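Local structure of 4'-phospho-dehydrooxetanocin synthase (Bacillus megaterium, 5UL3) at residues F523-K526 with H527-G530; G530-V533 with Y534-V537; S603-G606 with V607-I611; I696-K699 with L700-V704. The protein catalyses the oxidative ring contraction of dAMP to an oxetane aldehyde in oxetanocin A biosynthesis, using S-adenosylmethionine, a [4Fe-4S] cluster and cobalamin. One frame throughout, in Å; residues are numbered along the deposited sequence. Where two conformers were deposited one is given.

Contact 1: residues F523-K526 with H527-G530; sequences FIEK and HKTG
Lys-528 NZ meets Glu-525 OE1 at 2.6 Å in a short salt bridge at the C-terminal end of helix 521-527. The bond uses the syn lone pair of OE1, the one on the side of OE2. The two side chains lie alongside each other and point the same way. The glutamate bends at chi2 (-51°), which turns its carboxylate toward the extended lysine chain. OE2 of the same carboxylate has a second cation, Lys-521.

The aromatic pair lies one turn apart. The rings of Phe-523 and His-527 meet obliquely, with planes at 47°. His-527 CD2 sits 3.4 Å above the centre of the Phe-523 ring, and His-527 NE2 comes within 3.3 Å of Phe-523 CE1. A face of the imidazole carries the aliphatic chain of Lys-526, whose CG makes a CH-pi contact. That chain is fully extended, and its NZ shares a water with His-527 NE2. The water lies in the plane of the imidazole.

The backbone is leaving the helix here. His-527 N still bonds to Phe-523 O at 3.1 Å, but the bond from Lys-528 N to Ile-524 O is weak. A water donates to both Lys-526 O and Lys-528 O. Glu-525 is thus held between two lysines, which would probably stabilise its charged form at this surface helix end.

Contact 2: residues G530-V533 with Y534-V537; sequences GKPV and YTIV
Pro-532 and Thr-535 close a short 3-10 turn that runs through residues 533 to 535. It lies in the loop between helix 521-527 and strand 546-547.

The hydrogen bonds centre on two carbonyls. Pro-532 O accepts from both the amide and the hydroxyl of Thr-535. The amide bond is 3.0 Å from Thr-535 N to Pro-532 O, and the donor stands above the carbonyl plane. Thr-535 OG1 reaches Pro-532 O at 2.6 Å, nearly in line with the C=O bond. The hydroxyl lies between the backbone N and the carbonyl carbon (chi1 61°), which turns it back to the Pro-532 carbonyl at the start of the turn. Ile-536 N bonds to Val-533 O at 2.9 Å with an almost straight N-H...O angle of 173°.

The Tyr-534 ring stacks with His-638 of helix 620-648. Val-533, Ile-536 and Val-537 make apolar contacts with strand 470-473, so the turn bridges the radical SAM sheet and the C-terminal helices.

The CH-pi contact comes from the proline ring. Pro-532 CG stands 3.3 Å above the plane of the Tyr-534 ring, offset toward its rim, with Tyr-534 CZ 3.4 Å away.

Contact 3: residues S603-G606 with V607-I611; sequences SNFG and VMYTI
The two segments lie on helix 588-617, with backbone bonds from Met-608 N to Asn-604 O, from Tyr-609 N to Phe-605 O and from Thr-610 N to Gly-606 O. The shortest of these is 2.7 Å, from Tyr-609 N to Phe-605 O. Gly-606 O is gripped twice. Thr-610 N and Thr-610 OG1 reach it from opposite faces of its carbonyl plane. The hydroxyl bond from Thr-610 OG1 to Gly-606 O is 2.7 Å. It forms because OG1 lies beside the backbone N (chi1 -57°), which points the hydroxyl back along the helix. A water accepts from Val-607 N at 2.9 Å and gives a weak bond to Ser-603 O.

Phe-605 and Tyr-609 lie side by side on an exposed flank and point the same way. Their planes are nearly parallel, at 22°, but slid apart, so the rings barely overlap. The touch is at the rims. Phe-605 CZ lies 4.1 Å from Tyr-609 CD1, and Tyr-609 CB sits over a face of the phenylalanine ring near its edge.

The buried side is different in character. Met-608 CG lies 4.2 Å from Asn-604 CB, and the chain beyond it leads away to helices 620-648 and 683-709. Asn-604 OD1 accepts from Trp-728 NE1. Val-607 and Thr-610 pack on helix 720-730, and Ile-611 on helix 620-648. Val-607 also meets helix 683-709. This amphipathic helix, with Phe-605 and Tyr-609 exposed and Val-607, Met-608 and Ile-611 buried, is typical of a helix bundle, here the C-terminal one.

Contact 4: residues I696-K699 with L700-V704; sequences IMEK and LLRDV. With EDO (1,2-ethanediol), chain B; EDO (1,2-ethanediol), chain K.
Residues 696-704 are regular alpha helix within helix 683-709, with Leu-700 N, Leu-701 N and Arg-702 N each bonding to the carbonyl four residues back, and a weaker bond from Asp-703 N to Lys-699 O.

Arg-702 grips Glu-698 one turn away. Its NH2 and NE both donate to the single oxygen OE2, with Arg-702 NH2 to Glu-698 OE2 at 3.0 Å and Arg-702 NE to Glu-698 OE2 at 3.1 Å. The oxygen lies in the guanidinium plane, at its side edge. NH2 uses the anti lone pair of OE2, the one away from OE1. NE also comes from the anti side but stands 20° out of the carboxylate plane. The carboxylate and guanidinium planes are turned 51° apart. The extended glutamate and the arginine, bent at chi2 (-61°), bring these ends together. Arg-702 also bridges to Glu-705 through NH1 and lies against the Phe-729 ring in a cation-pi contact.

Met-697 fills the inner side. Its SD lies 4.0 Å from Leu-700 CD2, and its CE lies 4.0 Å from Leu-701 CD2, so the thioether end touches both leucines.

Asp-703 OD1 receives a weak bond from a water that also donates to Lys-699 O. Two ethanediol molecules, probably from the crystallisation liquor, donate to its carboxylate. The first, whose O2 is 2.9 Å from Asp-703 OD2, also takes a weak bond from Lys-699 NZ.

Buried Met-697, Leu-700 and Leu-701 face the bundle, and the i to i+4 salt bridge lies along the flank next to helix 720-730, as in an amphipathic bundle helix.

How the contacts relate
From the N terminus, contact 1 comes first, at the end of helix 521-527. Contact 2 follows directly and begins at Gly-530, which both share. Their centres are 13 Å apart, and together they carry the chain from a surface helix end into the turn beside strand 470-473. Contacts 3 and 4 come later, on helices 588-617 and 683-709. All four are local and run in series, so none closes a long loop, nests or crosses. Contacts 3 and 4 touch through Val-607 with Leu-701 and Met-608 with Met-697, which joins their two helices. Helix 620-648 packs against contacts 2, 3 and 4.

Contact 1: residues F523-K526 with H527-G530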
loop_
_atom_site.group_PDB
_atom_site.type_symbol
_atom_site.label_atom_id
_atom_site.label_comp_id
_atom_site.label_asym_id
_atom_site.label_seq_id
_atom_site.Cartn_x
_atom_site.Cartn_y
_atom_site.Cartn_z
ATOM N N PHE A 523 18.031 -15.643 -28.973
ATOM C CA PHE A 523 16.840 -15.986 -28.203
ATOM C C PHE A 523 16.121 -14.727 -27.724
ATOM O O PHE A 523 14.903 -14.591 -27.891
ATOM C CB PHE A 523 17.235 -16.878 -27.025
ATOM C CG PHE A 523 16.078 -17.431 -26.247
ATOM C CD1 PHE A 523 15.470 -18.613 -26.631
ATOM C CD2 PHE A 523 15.628 -16.791 -25.099
ATOM C CE1 PHE A 523 14.421 -19.138 -25.898
ATOM C CE2 PHE A 523 14.580 -17.311 -24.367
ATOM C CZ PHE A 523 13.975 -18.484 -24.764
ATOM N N ILE A 524 16.867 -13.790 -27.137
ATOM C CA ILE A 524 16.278 -12.533 -26.682
ATOM C C ILE A 524 15.575 -11.822 -27.835
ATOM O O ILE A 524 14.427 -11.375 -27.703
ATOM C CB ILE A 524 17.355 -11.649 -26.031
ATOM C CG1 ILE A 524 17.884 -12.324 -24.758
ATOM C CG2 ILE A 524 16.800 -10.280 -25.733
ATOM C CD1 ILE A 524 19.273 -11.848 -24.324
ATOM N N GLU A 525 16.240 -11.733 -28.993
ATOM C CA GLU A 525 15.623 -11.102 -30.160
ATOM C C GLU A 525 14.348 -11.822 -30.593
ATOM O O GLU A 525 13.354 -11.177 -30.949
ATOM C CB GLU A 525 16.618 -11.054 -31.317
ATOM C CG GLU A 525 17.413 -9.778 -31.338
ATOM C CD GLU A 525 16.518 -8.564 -31.249
ATOM O OE1 GLU A 525 15.754 -8.320 -32.212
ATOM O OE2 GLU A 525 16.564 -7.873 -30.204
ATOM N N LYS A 526 14.357 -13.157 -30.573
ATOM C CA LYS A 526 13.187 -13.903 -31.029
ATOM C C LYS A 526 11.969 -13.643 -30.152
ATOM O O LYS A 526 10.841 -13.579 -30.657
ATOM C CB LYS A 526 13.493 -15.399 -31.057
ATOM C CG LYS A 526 12.288 -16.257 -31.392
ATOM C CD LYS A 526 12.610 -17.740 -31.327
ATOM C CE LYS A 526 11.404 -18.570 -31.758
ATOM N NZ LYS A 526 11.577 -20.023 -31.468
ATOM N N HIS A 527 12.171 -13.466 -28.847
ATOM C CA HIS A 527 11.068 -13.443 -27.896
ATOM C C HIS A 527 10.708 -12.051 -27.382
ATOM O O HIS A 527 9.746 -11.926 -26.615
ATOM C CB HIS A 527 11.394 -14.367 -26.719
ATOM C CG HIS A 527 11.403 -15.821 -27.080
ATOM N ND1 HIS A 527 10.247 -16.564 -27.211
ATOM C CD2 HIS A 527 12.427 -16.674 -27.327
ATOM C CE1 HIS A 527 10.559 -17.808 -27.528
ATOM N NE2 HIS A 527 11.874 -17.903 -27.599
ATOM N N LYS A 528 11.427 -11.009 -27.780
ATOM C CA LYS A 528 11.147 -9.675 -27.267
ATOM C C LYS A 528 9.769 -9.199 -27.718
ATOM O O LYS A 528 9.257 -9.610 -28.764
ATOM C CB LYS A 528 12.227 -8.695 -27.733
ATOM C CG LYS A 528 12.101 -8.293 -29.203
ATOM C CD LYS A 528 13.264 -7.416 -29.676
ATOM C CE LYS A 528 13.010 -6.916 -31.103
ATOM N NZ LYS A 528 14.220 -6.301 -31.724
ATOM N N THR A 529 9.140 -8.350 -26.899
ATOM C CA THR A 529 7.921 -7.694 -27.373
ATOM C C THR A 529 8.228 -6.573 -28.356
ATOM O O THR A 529 7.327 -6.145 -29.086
ATOM C CB THR A 529 7.085 -7.097 -26.228
ATOM O OG1 THR A 529 7.800 -6.002 -25.630
ATOM C CG2 THR A 529 6.718 -8.148 -25.163
ATOM N N GLY A 530 9.465 -6.086 -28.385
ATOM C CA GLY A 530 9.800 -4.913 -29.164
ATOM C C GLY A 530 9.387 -3.597 -28.542
ATOM O O GLY A 530 9.638 -2.543 -29.141
HETATM O O HOH W 1 9.390 -11.459 -30.735
HETATM O O HOH W 2 12.757 -20.577 -28.515
#

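Contact 2: residues G530-V533 with Y534-V537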
loop_
_atom_site.group_PDB
_atom_site.type_symbol
_atom_site.label_atom_id
_atom_site.label_comp_id
_atom_site.label_asym_id
_atom_site.label_seq_id
_atom_site.Cartn_x
_atom_site.Cartn_y
_atom_site.Cartn_z
ATOM N N GLY A 530 9.465 -6.086 -28.385
ATOM C CA GLY A 530 9.800 -4.913 -29.164
ATOM C C GLY A 530 9.387 -3.597 -28.542
ATOM O O GLY A 530 9.638 -2.543 -29.141
ATOM N N LYS A 531 8.769 -3.615 -27.366
ATOM C CA LYS A 531 8.388 -2.351 -26.742
ATOM C C LYS A 531 9.507 -1.844 -25.835
ATOM O O LYS A 531 10.143 -2.636 -25.137
ATOM C CB LYS A 531 7.120 -2.516 -25.930
ATOM C CG LYS A 531 5.977 -3.128 -26.714
ATOM C CD LYS A 531 4.642 -2.661 -26.176
ATOM C CE LYS A 531 3.595 -2.630 -27.283
ATOM N NZ LYS A 531 4.043 -1.815 -28.454
ATOM N N PRO A 532 9.763 -0.541 -25.828
ATOM C CA PRO A 532 10.802 -0.003 -24.949
ATOM C C PRO A 532 10.368 -0.012 -23.491
ATOM O O PRO A 532 9.181 -0.064 -23.153
ATOM C CB PRO A 532 11.011 1.426 -25.456
ATOM C CG PRO A 532 9.791 1.754 -26.254
ATOM C CD PRO A 532 9.232 0.470 -26.767
ATOM N N VAL A 533 11.382 0.050 -22.618
ATOM C CA VAL A 533 11.149 -0.042 -21.180
ATOM C C VAL A 533 10.202 1.051 -20.698
ATOM O O VAL A 533 9.373 0.814 -19.812
ATOM C CB VAL A 533 12.492 0.000 -20.416
ATOM C CG1 VAL A 533 12.247 0.137 -18.910
ATOM C CG2 VAL A 533 13.310 -1.250 -20.716
ATOM N N TYR A 534 10.290 2.262 -21.267
ATOM C CA TYR A 534 9.448 3.337 -20.743
ATOM C C TYR A 534 7.962 3.007 -20.831
ATOM O O TYR A 534 7.172 3.617 -20.104
ATOM C CB TYR A 534 9.732 4.679 -21.436
ATOM C CG TYR A 534 9.438 4.771 -22.922
ATOM C CD1 TYR A 534 8.130 4.833 -23.402
ATOM C CD2 TYR A 534 10.479 4.881 -23.842
ATOM C CE1 TYR A 534 7.866 4.943 -24.780
ATOM C CE2 TYR A 534 10.221 5.003 -25.225
ATOM C CZ TYR A 534 8.919 5.020 -25.678
ATOM O OH TYR A 534 8.678 5.127 -27.039
ATOM N N THR A 535 7.568 2.027 -21.653
ATOM C CA THR A 535 6.153 1.673 -21.729
ATOM C C THR A 535 5.610 1.092 -20.422
ATOM O O THR A 535 4.393 1.086 -20.236
ATOM C CB THR A 535 5.890 0.684 -22.889
ATOM O OG1 THR A 535 6.618 -0.544 -22.693
ATOM C CG2 THR A 535 6.279 1.297 -24.240
ATOM N N ILE A 536 6.455 0.621 -19.502
ATOM C CA ILE A 536 5.957 0.075 -18.239
ATOM C C ILE A 536 6.295 0.967 -17.038
ATOM O O ILE A 536 6.126 0.539 -15.883
ATOM C CB ILE A 536 6.444 -1.367 -18.017
ATOM C CG1 ILE A 536 7.974 -1.413 -17.932
ATOM C CG2 ILE A 536 5.949 -2.280 -19.138
ATOM C CD1 ILE A 536 8.499 -2.695 -17.306
ATOM N N VAL A 537 6.734 2.206 -17.277
ATOM C CA VAL A 537 7.015 3.138 -16.193
ATOM C C VAL A 537 5.705 3.584 -15.570
ATOM O O VAL A 537 4.772 3.974 -16.277
ATOM C CB VAL A 537 7.827 4.338 -16.708
ATOM C CG1 VAL A 537 7.808 5.474 -15.688
ATOM C CG2 VAL A 537 9.264 3.907 -16.991
#

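Contact 3: residues S603-G606 with V607-I611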
loop_
_atom_site.group_PDB
_atom_site.type_symbol
_atom_site.label_atom_id
_atom_site.label_comp_id
_atom_site.label_asym_id
_atom_site.label_seq_id
_atom_site.Cartn_x
_atom_site.Cartn_y
_atom_site.Cartn_z
ATOM N N SER A 603 -0.156 20.501 -17.952
ATOM C CA SER A 603 -0.778 21.003 -19.174
ATOM C C SER A 603 -1.605 19.947 -19.900
ATOM O O SER A 603 -2.481 20.301 -20.699
ATOM C CB SER A 603 0.298 21.549 -20.120
ATOM O OG SER A 603 1.109 20.514 -20.667
ATOM N N ASN A 604 -1.342 18.668 -19.655
ATOM C CA ASN A 604 -2.051 17.578 -20.314
ATOM C C ASN A 604 -2.997 16.848 -19.386
ATOM O O ASN A 604 -3.685 15.923 -19.832
ATOM C CB ASN A 604 -1.057 16.568 -20.888
ATOM C CG ASN A 604 -0.169 17.171 -21.941
ATOM O OD1 ASN A 604 -0.633 17.926 -22.787
ATOM N ND2 ASN A 604 1.115 16.844 -21.895
ATOM N N PHE A 605 -3.042 17.239 -18.112
ATOM C CA PHE A 605 -3.684 16.406 -17.103
ATOM C C PHE A 605 -5.175 16.245 -17.373
ATOM O O PHE A 605 -5.710 15.135 -17.298
ATOM C CB PHE A 605 -3.465 16.990 -15.710
ATOM C CG PHE A 605 -4.111 16.176 -14.637
ATOM C CD1 PHE A 605 -3.441 15.103 -14.081
ATOM C CD2 PHE A 605 -5.408 16.440 -14.229
ATOM C CE1 PHE A 605 -4.047 14.324 -13.109
ATOM C CE2 PHE A 605 -6.015 15.668 -13.260
ATOM C CZ PHE A 605 -5.332 14.611 -12.703
ATOM N N GLY A 606 -5.864 17.346 -17.676
ATOM C CA GLY A 606 -7.317 17.277 -17.805
ATOM C C GLY A 606 -7.756 16.379 -18.945
ATOM O O GLY A 606 -8.624 15.512 -18.777
ATOM N N VAL A 607 -7.152 16.565 -20.118
ATOM C CA VAL A 607 -7.508 15.763 -21.285
ATOM C C VAL A 607 -7.099 14.306 -21.081
ATOM O O VAL A 607 -7.871 13.385 -21.370
ATOM C CB VAL A 607 -6.873 16.355 -22.559
ATOM C CG1 VAL A 607 -7.157 15.476 -23.748
ATOM C CG2 VAL A 607 -7.392 17.755 -22.817
ATOM N N MET A 608 -5.880 14.064 -20.586
ATOM C CA MET A 608 -5.460 12.675 -20.402
ATOM C C MET A 608 -6.227 11.985 -19.275
ATOM O O MET A 608 -6.513 10.779 -19.367
ATOM C CB MET A 608 -3.953 12.596 -20.154
ATOM C CG MET A 608 -3.128 12.993 -21.369
ATOM S SD MET A 608 -3.722 12.358 -22.956
ATOM C CE MET A 608 -3.737 10.583 -22.646
ATOM N N TYR A 609 -6.582 12.716 -18.216
ATOM C CA TYR A 609 -7.451 12.127 -17.202
ATOM C C TYR A 609 -8.790 11.725 -17.810
ATOM O O TYR A 609 -9.328 10.651 -17.509
ATOM C CB TYR A 609 -7.666 13.111 -16.052
ATOM C CG TYR A 609 -8.649 12.646 -14.992
ATOM C CD1 TYR A 609 -8.215 11.924 -13.888
ATOM C CD2 TYR A 609 -10.004 12.945 -15.089
ATOM C CE1 TYR A 609 -9.107 11.504 -12.912
ATOM C CE2 TYR A 609 -10.901 12.530 -14.119
ATOM C CZ TYR A 609 -10.447 11.813 -13.033
ATOM O OH TYR A 609 -11.335 11.398 -12.065
ATOM N N THR A 610 -9.338 12.575 -18.674
ATOM C CA THR A 610 -10.633 12.279 -19.286
ATOM C C THR A 610 -10.551 11.053 -20.193
ATOM O O THR A 610 -11.426 10.179 -20.150
ATOM C CB THR A 610 -11.119 13.496 -20.064
ATOM O OG1 THR A 610 -11.181 14.620 -19.181
ATOM C CG2 THR A 610 -12.516 13.237 -20.662
ATOM N N ILE A 611 -9.507 10.974 -21.020
ATOM C CA ILE A 611 -9.296 9.811 -21.880
ATOM C C ILE A 611 -9.183 8.547 -21.042
ATOM O O ILE A 611 -9.772 7.506 -21.365
ATOM C CB ILE A 611 -8.049 10.032 -22.751
ATOM C CG1 ILE A 611 -8.364 11.058 -23.854
ATOM C CG2 ILE A 611 -7.512 8.701 -23.320
ATOM C CD1 ILE A 611 -7.148 11.573 -24.573
HETATM O O HOH W 3 -5.635 19.012 -20.366
#

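Contact 4: residues I696-K699 with L700-V704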
loop_
_atom_site.group_PDB
_atom_site.type_symbol
_atom_site.label_atom_id
_atom_site.label_comp_id
_atom_site.label_asym_id
_atom_site.label_seq_id
_atom_site.Cartn_x
_atom_site.Cartn_y
_atom_site.Cartn_z
ATOM N N ILE A 696 3.476 18.586 -31.203
ATOM C CA ILE A 696 3.260 17.167 -31.467
ATOM C C ILE A 696 2.088 16.652 -30.645
ATOM O O ILE A 696 1.281 15.851 -31.127
ATOM C CB ILE A 696 4.535 16.353 -31.191
ATOM C CG1 ILE A 696 5.717 16.950 -31.957
ATOM C CG2 ILE A 696 4.325 14.907 -31.605
ATOM C CD1 ILE A 696 7.025 16.360 -31.537
ATOM N N MET A 697 1.969 17.104 -29.396
ATOM C CA MET A 697 0.786 16.758 -28.613
ATOM C C MET A 697 -0.481 17.298 -29.267
ATOM O O MET A 697 -1.531 16.643 -29.242
ATOM C CB MET A 697 0.921 17.293 -27.188
ATOM C CG MET A 697 -0.173 16.833 -26.249
ATOM S SD MET A 697 -0.010 15.072 -25.857
ATOM C CE MET A 697 -1.553 14.888 -24.975
ATOM N N GLU A 698 -0.406 18.495 -29.868
ATOM C CA GLU A 698 -1.578 19.012 -30.569
ATOM C C GLU A 698 -1.992 18.064 -31.683
ATOM O O GLU A 698 -3.183 17.804 -31.874
ATOM C CB GLU A 698 -1.317 20.412 -31.144
ATOM C CG GLU A 698 -2.587 20.955 -31.832
ATOM C CD GLU A 698 -2.375 22.192 -32.693
ATOM O OE1 GLU A 698 -1.219 22.590 -32.916
ATOM O OE2 GLU A 698 -3.391 22.768 -33.143
ATOM N N LYS A 699 -1.018 17.518 -32.409
ATOM C CA LYS A 699 -1.333 16.623 -33.517
ATOM C C LYS A 699 -2.106 15.407 -33.026
ATOM O O LYS A 699 -3.104 14.999 -33.636
ATOM C CB LYS A 699 -0.050 16.196 -34.231
ATOM C CG LYS A 699 -0.286 15.195 -35.349
ATOM C CD LYS A 699 0.860 15.177 -36.342
ATOM C CE LYS A 699 0.521 14.309 -37.544
ATOM N NZ LYS A 699 0.326 12.888 -37.144
ATOM N N LEU A 700 -1.661 14.822 -31.913
ATOM C CA LEU A 700 -2.404 13.729 -31.294
ATOM C C LEU A 700 -3.821 14.155 -30.931
ATOM O O LEU A 700 -4.790 13.444 -31.216
ATOM C CB LEU A 700 -1.660 13.240 -30.046
ATOM C CG LEU A 700 -2.429 12.295 -29.116
ATOM C CD1 LEU A 700 -2.826 11.049 -29.879
ATOM C CD2 LEU A 700 -1.602 11.928 -27.828
ATOM N N LEU A 701 -3.966 15.306 -30.284
ATOM C CA LEU A 701 -5.282 15.678 -29.793
ATOM C C LEU A 701 -6.209 16.110 -30.928
ATOM O O LEU A 701 -7.434 16.047 -30.766
ATOM C CB LEU A 701 -5.149 16.762 -28.721
ATOM C CG LEU A 701 -4.420 16.295 -27.441
ATOM C CD1 LEU A 701 -4.357 17.413 -26.420
ATOM C CD2 LEU A 701 -5.109 15.043 -26.836
ATOM N N ARG A 702 -5.653 16.518 -32.076
ATOM C CA ARG A 702 -6.498 16.754 -33.246
ATOM C C ARG A 702 -7.092 15.451 -33.768
ATOM O O ARG A 702 -8.236 15.435 -34.233
ATOM C CB ARG A 702 -5.700 17.464 -34.350
ATOM C CG ARG A 702 -5.294 18.905 -34.032
ATOM C CD ARG A 702 -6.499 19.833 -33.811
ATOM N NE ARG A 702 -6.058 21.193 -33.492
ATOM C CZ ARG A 702 -6.863 22.189 -33.146
ATOM N NH1 ARG A 702 -8.177 22.005 -33.099
ATOM N NH2 ARG A 702 -6.356 23.381 -32.861
ATOM N N ASP A 703 -6.340 14.344 -33.693
ATOM C CA ASP A 703 -6.927 13.042 -34.005
ATOM C C ASP A 703 -8.016 12.673 -33.004
ATOM O O ASP A 703 -9.061 12.142 -33.394
ATOM C CB ASP A 703 -5.853 11.945 -34.041
ATOM C CG ASP A 703 -4.945 12.030 -35.267
ATOM O OD1 ASP A 703 -5.351 12.605 -36.297
ATOM O OD2 ASP A 703 -3.821 11.489 -35.206
ATOM N N VAL A 704 -7.781 12.916 -31.705
ATOM C CA VAL A 704 -8.796 12.648 -30.688
ATOM C C VAL A 704 -10.055 13.455 -30.975
ATOM O O VAL A 704 -11.184 12.951 -30.896
ATOM C CB VAL A 704 -8.257 12.967 -29.279
ATOM C CG1 VAL A 704 -9.341 12.693 -28.219
ATOM C CG2 VAL A 704 -6.989 12.180 -28.992
HETATM C C1 EDO B . 0.345 10.966 -34.515
HETATM O O1 EDO B . 1.286 12.042 -34.606
HETATM C C2 EDO B . -0.876 11.442 -33.739
HETATM O O2 EDO B . -1.782 10.349 -33.544
HETATM C C1 EDO K . -7.703 11.214 -38.186
HETATM O O1 EDO K . -7.715 12.644 -38.134
HETATM C C2 EDO K . -8.475 10.662 -36.994
HETATM O O2 EDO K . -9.886 10.722 -37.245
HETATM O O HOH W 4 -3.628 15.074 -36.291
#